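Local coordinates for protein tryptophan decarboxylase 1 (Oryza sativa subsp. japonica, PDB 6KHO) that decarboxylates L-tryptophan to tryptamine and 5-hydroxy-L-tryptophan to serotonin with the help of pyridoxal 5'-phosphate, working as a homodimer, at residues R204-A209 with Q254-A259. Sequence-based numbering, arbitrary orientation.
Sequences RLAVYA and QADADA
Tyr208 and Asp256 show how a strand and a helix packed on its sheet can be joined by one buried polar bond. The phenol donates its proton from OH to Asp256 OD2 over 2.6 Å, meeting the anti lone pair, the one turned away from the other carboxylate oxygen. The two side chains approach from opposite directions, with ring and carboxylate planes 41° apart. Asp256 CG lies anti to its own carbonyl carbon (chi1 -78°), a setting that sends the carboxylate from the helix toward the strand. OD2 also forms a salt bridge with Arg232, so the buried carboxylate charge is probably balanced by the guanidinium, with the hydroxyl as a second partner.

Van der Waals contact is slight: Ala206 CB, two residues earlier on the same strand face, lies 3.6 Å from Asp256 OD2. A phenylalanine here lacks the hydroxyl and would probably leave OD2 without its strand-side donor.

The contact joins strand 205-210 to the last turn of helix 246-258, the connection of a beta-alpha-beta crossover in the large sheet of this fold-type I PLP enzyme. Its strands, 231-234 and 262-269, lie on either side of strand 205-210 and bring in Arg232 and, against the tyrosine, Pro263; the contact itself is away from the cofactor site.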
loop_
_atom_site.group_PDB
_atom_site.type_symbol
_atom_site.label_atom_id
_atom_site.label_comp_id
_atom_site.label_asym_id
_atom_site.label_seq_id
_atom_site.Cartn_x
_atom_site.Cartn_y
_atom_site.Cartn_z
ATOM N N ARG A 204 27.645 11.224 -6.085
ATOM C CA ARG A 204 27.819 12.081 -7.244
ATOM C C ARG A 204 26.567 12.215 -8.105
ATOM O O ARG A 204 26.577 13.005 -9.054
ATOM C CB ARG A 204 28.980 11.569 -8.106
ATOM C CG ARG A 204 30.349 11.764 -7.458
ATOM C CD ARG A 204 31.484 11.643 -8.477
ATOM N NE ARG A 204 31.354 10.456 -9.326
ATOM C CZ ARG A 204 31.098 10.481 -10.636
ATOM N NH1 ARG A 204 30.945 11.638 -11.271
ATOM N NH2 ARG A 204 31.002 9.345 -11.322
ATOM N N LEU A 205 25.491 11.480 -7.804
ATOM C CA LEU A 205 24.257 11.583 -8.575
ATOM C C LEU A 205 23.440 12.789 -8.127
ATOM O O LEU A 205 23.332 13.077 -6.933
ATOM C CB LEU A 205 23.412 10.307 -8.425
ATOM C CG LEU A 205 24.081 8.956 -8.718
ATOM C CD1 LEU A 205 23.029 7.840 -8.821
ATOM C CD2 LEU A 205 24.909 9.007 -10.002
ATOM N N ALA A 206 22.832 13.473 -9.085
ATOM C CA ALA A 206 21.994 14.621 -8.782
ATOM C C ALA A 206 20.604 14.435 -9.372
ATOM O O ALA A 206 20.443 13.813 -10.426
ATOM C CB ALA A 206 22.606 15.921 -9.323
ATOM N N VAL A 207 19.600 15.004 -8.688
ATOM C CA VAL A 207 18.207 14.950 -9.116
ATOM C C VAL A 207 17.596 16.343 -9.003
ATOM O O VAL A 207 18.061 17.190 -8.234
ATOM C CB VAL A 207 17.372 13.924 -8.306
ATOM C CG1 VAL A 207 18.020 12.558 -8.355
ATOM C CG2 VAL A 207 17.202 14.370 -6.862
ATOM N N TYR A 208 16.533 16.567 -9.786
ATOM C CA TYR A 208 15.993 17.900 -10.043
ATOM C C TYR A 208 14.471 17.907 -10.015
ATOM O O TYR A 208 13.820 17.035 -10.599
ATOM C CB TYR A 208 16.452 18.435 -11.411
ATOM C CG TYR A 208 17.939 18.313 -11.593
ATOM C CD1 TYR A 208 18.507 17.104 -11.980
ATOM C CD2 TYR A 208 18.787 19.397 -11.354
ATOM C CE1 TYR A 208 19.866 16.965 -12.118
ATOM C CE2 TYR A 208 20.164 19.267 -11.497
ATOM C CZ TYR A 208 20.691 18.045 -11.882
ATOM O OH TYR A 208 22.044 17.877 -12.037
ATOM N N ALA A 209 13.906 18.928 -9.371
ATOM C CA ALA A 209 12.482 19.192 -9.470
ATOM C C ALA A 209 12.233 20.654 -9.126
ATOM O O ALA A 209 13.029 21.281 -8.426
ATOM C CB ALA A 209 11.688 18.270 -8.537
ATOM N N GLN A 254 23.419 21.566 -16.240
ATOM C CA GLN A 254 24.717 21.797 -16.878
ATOM C C GLN A 254 25.789 22.112 -15.835
ATOM O O GLN A 254 26.901 21.566 -15.878
ATOM C CB GLN A 254 24.598 22.928 -17.907
ATOM C CG GLN A 254 25.809 23.073 -18.848
ATOM C CD GLN A 254 26.128 21.792 -19.590
ATOM O OE1 GLN A 254 27.022 21.037 -19.198
ATOM N NE2 GLN A 254 25.397 21.537 -20.664
ATOM N N ALA A 255 25.465 22.986 -14.879
ATOM C CA ALA A 255 26.421 23.310 -13.826
ATOM C C ALA A 255 26.853 22.062 -13.069
ATOM O O ALA A 255 28.035 21.907 -12.734
ATOM C CB ALA A 255 25.819 24.338 -12.869
ATOM N N ASP A 256 25.912 21.154 -12.790
ATOM C CA ASP A 256 26.265 19.905 -12.120
ATOM C C ASP A 256 27.158 19.038 -13.002
ATOM O O ASP A 256 28.140 18.453 -12.523
ATOM C CB ASP A 256 24.997 19.138 -11.726
ATOM C CG ASP A 256 24.327 19.709 -10.486
ATOM O OD1 ASP A 256 24.958 20.548 -9.804
ATOM O OD2 ASP A 256 23.172 19.324 -10.188
ATOM N N ALA A 257 26.814 18.920 -14.286
ATOM C CA ALA A 257 27.632 18.126 -15.197
ATOM C C ALA A 257 29.047 18.686 -15.285
ATOM O O ALA A 257 30.026 17.929 -15.301
ATOM C CB ALA A 257 26.989 18.081 -16.587
ATOM N N ASP A 258 29.169 20.012 -15.320
ATOM C CA ASP A 258 30.487 20.634 -15.369
ATOM C C ASP A 258 31.281 20.412 -14.091
ATOM O O ASP A 258 32.516 20.451 -14.135
ATOM C CB ASP A 258 30.348 22.127 -15.655
ATOM C CG ASP A 258 29.820 22.394 -17.043
ATOM O OD1 ASP A 258 29.920 21.479 -17.884
ATOM O OD2 ASP A 258 29.303 23.506 -17.300
ATOM N N ALA A 259 30.615 20.158 -12.965
ATOM C CA ALA A 259 31.304 19.940 -11.701
ATOM C C ALA A 259 31.624 18.478 -11.449
ATOM O O ALA A 259 32.106 18.141 -10.361
ATOM C CB ALA A 259 30.479 20.494 -10.538
#